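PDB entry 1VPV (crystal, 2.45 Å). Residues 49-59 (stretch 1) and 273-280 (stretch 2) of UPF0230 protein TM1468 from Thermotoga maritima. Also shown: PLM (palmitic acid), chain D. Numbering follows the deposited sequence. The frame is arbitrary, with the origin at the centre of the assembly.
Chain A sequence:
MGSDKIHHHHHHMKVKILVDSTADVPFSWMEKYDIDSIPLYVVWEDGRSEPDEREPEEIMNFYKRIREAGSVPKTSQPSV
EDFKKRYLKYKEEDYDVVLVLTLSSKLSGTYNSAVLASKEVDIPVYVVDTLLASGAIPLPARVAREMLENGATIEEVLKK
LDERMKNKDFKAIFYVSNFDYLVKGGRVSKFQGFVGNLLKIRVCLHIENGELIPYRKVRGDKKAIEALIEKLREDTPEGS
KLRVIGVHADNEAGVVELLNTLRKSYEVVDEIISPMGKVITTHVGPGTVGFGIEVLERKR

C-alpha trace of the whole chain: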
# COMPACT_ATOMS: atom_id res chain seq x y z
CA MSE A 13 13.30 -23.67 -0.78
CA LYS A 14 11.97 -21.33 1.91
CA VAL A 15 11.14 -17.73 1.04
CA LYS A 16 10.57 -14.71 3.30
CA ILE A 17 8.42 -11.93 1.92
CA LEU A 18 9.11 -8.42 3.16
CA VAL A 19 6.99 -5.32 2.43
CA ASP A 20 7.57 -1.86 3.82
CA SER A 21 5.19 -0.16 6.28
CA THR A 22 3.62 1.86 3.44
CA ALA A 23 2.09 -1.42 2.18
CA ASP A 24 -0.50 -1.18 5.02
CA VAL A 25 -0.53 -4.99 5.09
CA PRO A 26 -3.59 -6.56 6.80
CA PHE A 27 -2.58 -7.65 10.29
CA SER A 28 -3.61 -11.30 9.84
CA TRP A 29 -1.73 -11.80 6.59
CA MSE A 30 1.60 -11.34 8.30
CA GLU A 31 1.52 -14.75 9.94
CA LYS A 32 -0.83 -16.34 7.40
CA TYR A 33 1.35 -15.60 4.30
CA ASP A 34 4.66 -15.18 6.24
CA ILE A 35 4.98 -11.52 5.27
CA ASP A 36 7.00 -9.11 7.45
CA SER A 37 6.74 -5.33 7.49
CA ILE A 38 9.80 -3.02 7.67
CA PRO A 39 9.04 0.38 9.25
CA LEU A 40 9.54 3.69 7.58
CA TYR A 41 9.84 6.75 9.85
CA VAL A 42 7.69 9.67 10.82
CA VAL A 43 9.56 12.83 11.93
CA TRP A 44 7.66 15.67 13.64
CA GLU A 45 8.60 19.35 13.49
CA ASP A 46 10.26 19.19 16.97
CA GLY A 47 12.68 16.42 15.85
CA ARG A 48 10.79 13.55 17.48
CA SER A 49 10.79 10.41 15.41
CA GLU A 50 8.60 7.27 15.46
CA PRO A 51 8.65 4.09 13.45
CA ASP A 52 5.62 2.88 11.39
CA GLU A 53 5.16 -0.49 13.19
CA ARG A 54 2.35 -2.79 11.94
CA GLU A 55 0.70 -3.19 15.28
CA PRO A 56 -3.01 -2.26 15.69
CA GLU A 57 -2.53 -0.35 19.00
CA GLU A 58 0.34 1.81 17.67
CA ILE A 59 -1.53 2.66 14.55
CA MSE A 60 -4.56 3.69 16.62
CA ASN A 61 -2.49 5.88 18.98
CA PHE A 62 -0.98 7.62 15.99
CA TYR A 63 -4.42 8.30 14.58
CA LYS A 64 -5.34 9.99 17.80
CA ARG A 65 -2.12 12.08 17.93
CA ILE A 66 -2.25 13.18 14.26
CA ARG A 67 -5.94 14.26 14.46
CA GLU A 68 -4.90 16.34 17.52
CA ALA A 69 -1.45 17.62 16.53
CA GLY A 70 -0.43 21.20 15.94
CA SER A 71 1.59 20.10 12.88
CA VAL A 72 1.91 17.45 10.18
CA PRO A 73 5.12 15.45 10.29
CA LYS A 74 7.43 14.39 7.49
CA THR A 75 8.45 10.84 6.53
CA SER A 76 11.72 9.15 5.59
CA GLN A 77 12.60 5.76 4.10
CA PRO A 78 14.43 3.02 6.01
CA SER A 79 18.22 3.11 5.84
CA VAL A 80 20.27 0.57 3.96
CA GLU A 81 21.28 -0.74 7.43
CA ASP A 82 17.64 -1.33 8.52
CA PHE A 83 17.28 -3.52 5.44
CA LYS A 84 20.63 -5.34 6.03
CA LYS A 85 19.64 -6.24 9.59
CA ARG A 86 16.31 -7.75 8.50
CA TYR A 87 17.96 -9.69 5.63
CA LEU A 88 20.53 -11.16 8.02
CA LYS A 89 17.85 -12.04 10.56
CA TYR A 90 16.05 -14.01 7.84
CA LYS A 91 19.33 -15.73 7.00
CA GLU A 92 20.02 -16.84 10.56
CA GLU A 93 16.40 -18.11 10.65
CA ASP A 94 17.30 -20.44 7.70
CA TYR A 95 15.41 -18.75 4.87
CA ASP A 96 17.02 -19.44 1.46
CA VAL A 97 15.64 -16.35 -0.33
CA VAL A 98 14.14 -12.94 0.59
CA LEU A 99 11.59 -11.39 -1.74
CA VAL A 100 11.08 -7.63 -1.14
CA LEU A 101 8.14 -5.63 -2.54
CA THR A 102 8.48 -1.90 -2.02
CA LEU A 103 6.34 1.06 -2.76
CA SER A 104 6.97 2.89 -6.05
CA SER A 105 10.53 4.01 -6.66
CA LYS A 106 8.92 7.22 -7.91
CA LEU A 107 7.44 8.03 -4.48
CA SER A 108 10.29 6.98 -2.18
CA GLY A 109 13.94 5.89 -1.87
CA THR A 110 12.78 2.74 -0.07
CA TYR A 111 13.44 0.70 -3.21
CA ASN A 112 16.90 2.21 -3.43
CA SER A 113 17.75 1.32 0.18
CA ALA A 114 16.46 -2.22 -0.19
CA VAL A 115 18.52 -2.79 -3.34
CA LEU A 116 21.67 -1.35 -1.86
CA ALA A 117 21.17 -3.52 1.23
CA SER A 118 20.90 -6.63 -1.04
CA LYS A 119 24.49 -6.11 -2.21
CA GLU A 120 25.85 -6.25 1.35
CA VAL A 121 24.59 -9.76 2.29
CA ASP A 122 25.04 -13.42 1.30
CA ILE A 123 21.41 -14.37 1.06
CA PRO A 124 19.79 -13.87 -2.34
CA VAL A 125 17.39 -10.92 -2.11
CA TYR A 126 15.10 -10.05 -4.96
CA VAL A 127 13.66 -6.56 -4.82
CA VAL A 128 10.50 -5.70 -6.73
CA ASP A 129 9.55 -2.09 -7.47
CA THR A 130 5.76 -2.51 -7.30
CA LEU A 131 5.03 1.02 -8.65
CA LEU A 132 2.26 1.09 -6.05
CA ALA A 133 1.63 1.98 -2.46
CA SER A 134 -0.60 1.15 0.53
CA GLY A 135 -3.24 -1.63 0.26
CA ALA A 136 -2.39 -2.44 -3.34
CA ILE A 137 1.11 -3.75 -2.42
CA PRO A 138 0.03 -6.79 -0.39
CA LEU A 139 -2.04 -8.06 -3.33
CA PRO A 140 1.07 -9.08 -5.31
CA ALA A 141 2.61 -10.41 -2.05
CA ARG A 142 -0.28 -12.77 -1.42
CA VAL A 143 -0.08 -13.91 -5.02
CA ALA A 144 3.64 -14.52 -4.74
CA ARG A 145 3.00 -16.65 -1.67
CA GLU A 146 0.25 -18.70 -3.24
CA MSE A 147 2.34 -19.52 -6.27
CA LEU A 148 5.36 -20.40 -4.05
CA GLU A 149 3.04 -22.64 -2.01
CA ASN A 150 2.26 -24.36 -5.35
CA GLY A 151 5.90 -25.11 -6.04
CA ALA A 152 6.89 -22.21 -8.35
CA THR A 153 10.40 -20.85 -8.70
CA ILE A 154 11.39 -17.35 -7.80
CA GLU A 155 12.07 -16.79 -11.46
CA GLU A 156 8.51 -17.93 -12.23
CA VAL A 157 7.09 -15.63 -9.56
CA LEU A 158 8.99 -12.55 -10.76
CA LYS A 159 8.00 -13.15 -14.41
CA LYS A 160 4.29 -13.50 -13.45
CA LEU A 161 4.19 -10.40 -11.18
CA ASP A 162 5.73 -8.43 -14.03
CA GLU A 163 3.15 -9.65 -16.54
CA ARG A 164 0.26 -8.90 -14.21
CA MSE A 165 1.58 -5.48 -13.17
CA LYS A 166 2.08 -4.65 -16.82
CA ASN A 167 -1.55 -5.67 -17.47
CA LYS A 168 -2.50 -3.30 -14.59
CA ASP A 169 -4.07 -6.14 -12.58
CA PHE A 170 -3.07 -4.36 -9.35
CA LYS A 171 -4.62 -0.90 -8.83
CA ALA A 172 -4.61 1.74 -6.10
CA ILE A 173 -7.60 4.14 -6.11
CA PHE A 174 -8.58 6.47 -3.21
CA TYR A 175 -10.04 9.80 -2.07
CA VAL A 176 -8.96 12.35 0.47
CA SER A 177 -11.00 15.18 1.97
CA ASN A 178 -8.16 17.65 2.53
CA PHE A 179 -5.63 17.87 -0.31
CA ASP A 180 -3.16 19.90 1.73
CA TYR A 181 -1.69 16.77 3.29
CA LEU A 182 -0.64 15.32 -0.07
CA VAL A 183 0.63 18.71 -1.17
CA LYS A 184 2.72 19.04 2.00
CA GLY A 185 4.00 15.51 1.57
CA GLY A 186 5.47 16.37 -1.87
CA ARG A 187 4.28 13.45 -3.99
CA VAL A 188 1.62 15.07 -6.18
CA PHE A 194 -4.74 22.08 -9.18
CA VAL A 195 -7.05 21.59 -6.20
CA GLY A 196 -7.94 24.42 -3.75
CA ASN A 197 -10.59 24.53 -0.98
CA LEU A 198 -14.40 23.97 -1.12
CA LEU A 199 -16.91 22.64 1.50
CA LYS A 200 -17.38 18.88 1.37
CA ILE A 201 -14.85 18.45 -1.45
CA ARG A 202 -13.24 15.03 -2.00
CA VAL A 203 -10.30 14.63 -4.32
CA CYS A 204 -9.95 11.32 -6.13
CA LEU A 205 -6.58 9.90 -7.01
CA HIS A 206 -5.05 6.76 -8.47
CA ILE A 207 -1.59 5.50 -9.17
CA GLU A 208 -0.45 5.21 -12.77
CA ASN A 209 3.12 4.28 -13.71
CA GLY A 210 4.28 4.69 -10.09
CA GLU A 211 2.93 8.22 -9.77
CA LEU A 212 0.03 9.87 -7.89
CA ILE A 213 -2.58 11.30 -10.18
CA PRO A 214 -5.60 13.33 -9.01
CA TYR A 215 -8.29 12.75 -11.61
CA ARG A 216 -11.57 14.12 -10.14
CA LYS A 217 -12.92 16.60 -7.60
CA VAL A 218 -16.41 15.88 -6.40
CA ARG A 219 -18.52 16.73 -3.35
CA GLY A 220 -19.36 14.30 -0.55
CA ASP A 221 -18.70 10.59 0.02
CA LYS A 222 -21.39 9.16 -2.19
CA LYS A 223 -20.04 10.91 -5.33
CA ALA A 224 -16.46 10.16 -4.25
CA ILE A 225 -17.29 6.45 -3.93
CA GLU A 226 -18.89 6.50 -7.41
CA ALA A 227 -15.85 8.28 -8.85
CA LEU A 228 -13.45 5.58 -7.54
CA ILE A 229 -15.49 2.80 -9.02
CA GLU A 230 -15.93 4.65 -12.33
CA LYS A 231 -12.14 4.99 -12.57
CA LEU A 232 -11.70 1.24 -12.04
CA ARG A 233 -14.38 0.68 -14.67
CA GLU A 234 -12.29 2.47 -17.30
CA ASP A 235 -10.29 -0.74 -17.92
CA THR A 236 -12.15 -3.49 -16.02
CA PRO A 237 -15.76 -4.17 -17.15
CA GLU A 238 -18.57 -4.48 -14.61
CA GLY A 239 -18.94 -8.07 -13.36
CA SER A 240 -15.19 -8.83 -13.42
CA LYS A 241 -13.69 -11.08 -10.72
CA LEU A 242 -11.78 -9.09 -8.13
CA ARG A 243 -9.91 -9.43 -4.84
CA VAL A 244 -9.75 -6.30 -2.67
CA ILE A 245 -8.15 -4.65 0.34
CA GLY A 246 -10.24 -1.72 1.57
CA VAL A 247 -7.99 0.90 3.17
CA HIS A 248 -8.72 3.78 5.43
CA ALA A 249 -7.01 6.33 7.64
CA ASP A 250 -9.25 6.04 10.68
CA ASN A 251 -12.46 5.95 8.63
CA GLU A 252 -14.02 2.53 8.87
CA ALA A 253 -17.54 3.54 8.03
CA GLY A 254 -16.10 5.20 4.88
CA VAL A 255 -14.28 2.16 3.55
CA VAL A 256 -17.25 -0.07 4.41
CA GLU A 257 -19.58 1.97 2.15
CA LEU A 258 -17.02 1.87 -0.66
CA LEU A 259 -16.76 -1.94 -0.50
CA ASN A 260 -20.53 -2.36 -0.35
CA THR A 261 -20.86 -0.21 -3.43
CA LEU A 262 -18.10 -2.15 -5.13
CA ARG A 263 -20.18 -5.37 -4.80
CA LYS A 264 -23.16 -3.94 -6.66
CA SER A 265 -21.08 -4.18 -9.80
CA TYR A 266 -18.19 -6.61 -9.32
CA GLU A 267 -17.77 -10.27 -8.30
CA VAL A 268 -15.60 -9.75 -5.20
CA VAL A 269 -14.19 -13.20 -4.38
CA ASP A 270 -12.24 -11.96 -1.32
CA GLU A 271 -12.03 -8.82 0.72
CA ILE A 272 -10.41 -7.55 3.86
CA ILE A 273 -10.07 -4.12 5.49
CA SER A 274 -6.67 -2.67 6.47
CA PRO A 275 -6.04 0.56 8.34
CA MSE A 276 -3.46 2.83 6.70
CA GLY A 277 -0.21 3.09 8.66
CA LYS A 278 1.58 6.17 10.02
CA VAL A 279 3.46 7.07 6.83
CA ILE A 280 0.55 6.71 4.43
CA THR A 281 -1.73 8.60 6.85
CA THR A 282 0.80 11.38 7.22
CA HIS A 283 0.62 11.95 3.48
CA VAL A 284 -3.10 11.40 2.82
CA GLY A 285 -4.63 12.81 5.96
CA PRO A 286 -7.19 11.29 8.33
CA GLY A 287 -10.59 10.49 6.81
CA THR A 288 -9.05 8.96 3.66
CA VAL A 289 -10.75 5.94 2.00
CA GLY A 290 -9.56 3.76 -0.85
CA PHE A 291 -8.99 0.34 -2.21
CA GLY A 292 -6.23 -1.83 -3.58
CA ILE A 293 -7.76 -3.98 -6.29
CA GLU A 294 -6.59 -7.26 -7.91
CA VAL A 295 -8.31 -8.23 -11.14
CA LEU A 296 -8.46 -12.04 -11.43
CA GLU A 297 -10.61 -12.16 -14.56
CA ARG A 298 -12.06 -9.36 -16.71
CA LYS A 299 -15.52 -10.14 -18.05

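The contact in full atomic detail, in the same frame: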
# COMPACT_ATOMS: atom_id res chain seq x y z
N SER A 49 10.97 11.40 16.44
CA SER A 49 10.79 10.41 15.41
C SER A 49 10.01 9.21 15.97
O SER A 49 10.14 8.86 17.16
CB SER A 49 12.17 9.97 14.90
OG SER A 49 12.28 8.56 14.89
N GLU A 50 9.20 8.58 15.12
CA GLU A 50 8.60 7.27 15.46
C GLU A 50 8.60 6.33 14.28
O GLU A 50 8.53 6.77 13.13
CB GLU A 50 7.19 7.38 16.01
CG GLU A 50 6.23 8.16 15.19
CD GLU A 50 4.93 8.36 15.93
OE1 GLU A 50 4.25 7.35 16.20
OE2 GLU A 50 4.59 9.51 16.28
N PRO A 51 8.76 5.03 14.55
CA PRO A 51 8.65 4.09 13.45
C PRO A 51 7.18 3.70 13.14
O PRO A 51 6.30 3.78 14.01
CB PRO A 51 9.51 2.93 13.90
CG PRO A 51 9.50 3.00 15.43
CD PRO A 51 9.17 4.40 15.82
N ASP A 52 6.94 3.31 11.88
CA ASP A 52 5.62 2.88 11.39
C ASP A 52 5.48 1.36 11.61
O ASP A 52 5.59 0.57 10.66
CB ASP A 52 5.51 3.28 9.91
CG ASP A 52 4.09 3.11 9.31
OD1 ASP A 52 3.16 2.66 9.98
OD2 ASP A 52 3.90 3.43 8.12
N GLU A 53 5.27 0.95 12.86
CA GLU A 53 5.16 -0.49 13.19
C GLU A 53 3.76 -1.01 12.87
O GLU A 53 2.78 -0.35 13.22
CB GLU A 53 5.40 -0.73 14.67
CG GLU A 53 6.80 -0.45 15.17
CD GLU A 53 7.87 -1.47 14.75
OE1 GLU A 53 7.55 -2.51 14.13
OE2 GLU A 53 9.05 -1.21 15.06
N ARG A 54 3.66 -2.20 12.26
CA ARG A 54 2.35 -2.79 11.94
C ARG A 54 1.81 -3.50 13.15
O ARG A 54 1.82 -4.71 13.21
CB ARG A 54 2.38 -3.81 10.79
CG ARG A 54 2.45 -3.28 9.42
CD ARG A 54 1.38 -2.23 9.07
NE ARG A 54 0.06 -2.73 8.66
CZ ARG A 54 -0.96 -1.90 8.39
NH1 ARG A 54 -0.81 -0.59 8.49
NH2 ARG A 54 -2.15 -2.38 8.04
N GLU A 55 1.26 -2.72 14.05
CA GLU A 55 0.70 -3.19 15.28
C GLU A 55 -0.57 -2.36 15.49
O GLU A 55 -0.50 -1.14 15.45
CB GLU A 55 1.74 -2.95 16.37
CG GLU A 55 1.20 -2.51 17.74
CD GLU A 55 0.58 -3.64 18.51
OE1 GLU A 55 1.31 -4.60 18.81
OE2 GLU A 55 -0.63 -3.56 18.82
N PRO A 56 -1.74 -3.02 15.63
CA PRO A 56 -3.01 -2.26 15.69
C PRO A 56 -3.02 -1.14 16.73
O PRO A 56 -3.49 -0.06 16.42
CB PRO A 56 -4.07 -3.32 16.07
CG PRO A 56 -3.46 -4.62 15.76
CD PRO A 56 -1.96 -4.48 15.77
N GLU A 57 -2.53 -1.39 17.95
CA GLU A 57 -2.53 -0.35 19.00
C GLU A 57 -1.72 0.88 18.59
O GLU A 57 -2.18 2.01 18.78
CB GLU A 57 -1.99 -0.89 20.33
N GLU A 58 -0.51 0.68 18.04
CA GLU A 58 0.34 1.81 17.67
C GLU A 58 -0.27 2.64 16.58
O GLU A 58 -0.21 3.88 16.62
CB GLU A 58 1.74 1.37 17.29
CG GLU A 58 2.67 1.26 18.54
CD GLU A 58 4.14 1.51 18.22
OE1 GLU A 58 4.48 2.67 17.85
OE2 GLU A 58 4.94 0.55 18.37
N ILE A 59 -0.89 1.96 15.63
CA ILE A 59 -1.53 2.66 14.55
C ILE A 59 -2.70 3.50 15.06
O ILE A 59 -2.86 4.66 14.64
CB ILE A 59 -1.90 1.70 13.40
CG1 ILE A 59 -0.65 1.42 12.58
CG2 ILE A 59 -2.93 2.33 12.50
CD1 ILE A 59 -0.77 0.22 11.66
N ILE A 273 -10.29 -5.52 5.20
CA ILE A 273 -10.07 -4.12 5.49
C ILE A 273 -8.72 -3.98 6.21
O ILE A 273 -8.42 -4.75 7.11
CB ILE A 273 -11.23 -3.54 6.34
CG1 ILE A 273 -12.47 -3.38 5.45
CG2 ILE A 273 -10.87 -2.17 6.93
CD1 ILE A 273 -13.74 -3.11 6.22
N SER A 274 -7.94 -2.98 5.82
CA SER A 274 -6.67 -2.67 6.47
C SER A 274 -6.50 -1.18 6.77
O SER A 274 -6.54 -0.33 5.86
CB SER A 274 -5.52 -3.11 5.57
OG SER A 274 -4.28 -2.99 6.23
N PRO A 275 -6.27 -0.84 8.03
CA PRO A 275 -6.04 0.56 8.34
C PRO A 275 -4.72 1.06 7.74
O PRO A 275 -3.74 0.35 7.72
CB PRO A 275 -5.98 0.58 9.86
CG PRO A 275 -5.63 -0.77 10.25
CD PRO A 275 -6.20 -1.69 9.23
N MSE A 276 -4.70 2.28 7.25
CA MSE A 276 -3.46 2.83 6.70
C MSE A 276 -2.51 3.20 7.84
O MSE A 276 -2.93 3.76 8.88
CB MSE A 276 -3.75 4.06 5.83
CG MSE A 276 -4.50 3.76 4.58
SE MSE A 276 -5.53 5.29 3.80
CE MSE A 276 -4.89 5.13 1.88
N GLY A 277 -1.24 2.86 7.64
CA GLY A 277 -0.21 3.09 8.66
C GLY A 277 0.14 4.57 8.87
O GLY A 277 -0.51 5.46 8.33
N LYS A 278 1.19 4.80 9.65
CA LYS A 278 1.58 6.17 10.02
C LYS A 278 2.08 6.99 8.82
O LYS A 278 1.73 8.15 8.65
CB LYS A 278 2.66 6.17 11.13
CG LYS A 278 2.39 5.25 12.32
CD LYS A 278 3.36 5.55 13.46
CE LYS A 278 3.16 4.63 14.66
NZ LYS A 278 4.31 4.79 15.58
N VAL A 279 2.89 6.37 7.98
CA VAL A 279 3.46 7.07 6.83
C VAL A 279 2.38 7.41 5.79
O VAL A 279 2.25 8.54 5.34
CB VAL A 279 4.61 6.27 6.22
CG1 VAL A 279 5.11 6.91 4.96
CG2 VAL A 279 5.76 6.19 7.23
N ILE A 280 1.58 6.43 5.40
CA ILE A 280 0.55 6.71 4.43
C ILE A 280 -0.42 7.80 4.97
O ILE A 280 -0.76 8.78 4.28
CB ILE A 280 -0.14 5.41 4.00
CG1 ILE A 280 0.83 4.58 3.14
CG2 ILE A 280 -1.43 5.70 3.26
CD1 ILE A 280 1.04 5.11 1.73
C1 PLM D . 9.18 8.06 2.32
O1 PLM D . 10.15 7.54 1.69
O2 PLM D . 9.35 9.04 3.10
C2 PLM D . 7.81 7.46 2.12
C3 PLM D . 6.96 8.30 1.19
C4 PLM D . 5.54 7.74 1.13
C5 PLM D . 4.70 8.65 0.24
C6 PLM D . 3.27 8.17 0.13
C7 PLM D . 2.44 9.03 -0.81
C8 PLM D . 0.94 8.79 -0.59
C9 PLM D . 0.50 7.47 -1.17
CA PLM D . -0.96 7.18 -0.89
CB PLM D . -1.42 5.93 -1.62
CC PLM D . -2.78 5.48 -1.11
CD PLM D . -3.36 4.31 -1.93
CE PLM D . -4.61 3.72 -1.29
CF PLM D . -5.29 2.69 -2.18
CG PLM D . -4.67 1.30 -2.07
O HOH W 1 1.78 3.43 6.27

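The helix that begins after G277 is met at its first turn by an aspartate from a loop more than 200 residues away in sequence. D52 uses both carboxylate oxygens: K278 N donates to D52 OD1 at 2.9 Å, and V279 N donates to D52 OD2 at 3.1 Å. Amides in a helix's first turn lack carbonyl partners within the helix, so an acceptor brought in from outside suits them. A water lies 2.8 Å from D52 OD2 and accepts from I280 N at 3.1 Å. Glycine at the N-cap leaves room for this approach: an ideal CB on G277 would lie 2.7 Å from D52 OD1, a clash.

The backbones come nearest at D52 and K278, whose CA atoms are 5.4 Å apart. K278 contributes the largest covered area, its chain nearly extended from chi2 onward so that the ammonium reaches three acceptors. K278 NZ donates to E50 OE1 at 2.6 Å and to E58 OE1 at 3.1 Å, both salt bridges, and to the carbonyl P51 O at 2.7 Å. One lysine thus ties the strand of stretch 1 to its helix, with a carboxylate from each element, E50 and E58, in salt-bridge contact with its charge.

R54 works at the other end. Its CA-to-CB bond points away, yet the side chain folds back through three m rotamers, and R54 NH1 and R54 NH2 each donate to P275 O at 3.2 Å. This fork places the carbonyl at the guanidinium edge, near its plane. S274 OG lies 2.9 Å from R54 NH2, but the angle is too poor for a hydrogen bond.

Apolar packing between the stretches is slight: I59 CG2 sits 4.4 Å from P275 CB. Stretch 2 also touches palmitic acid: M276 CE approaches PLM CE at 3.5 Å and V279 CG1 approaches PLM C4 at 3.9 Å.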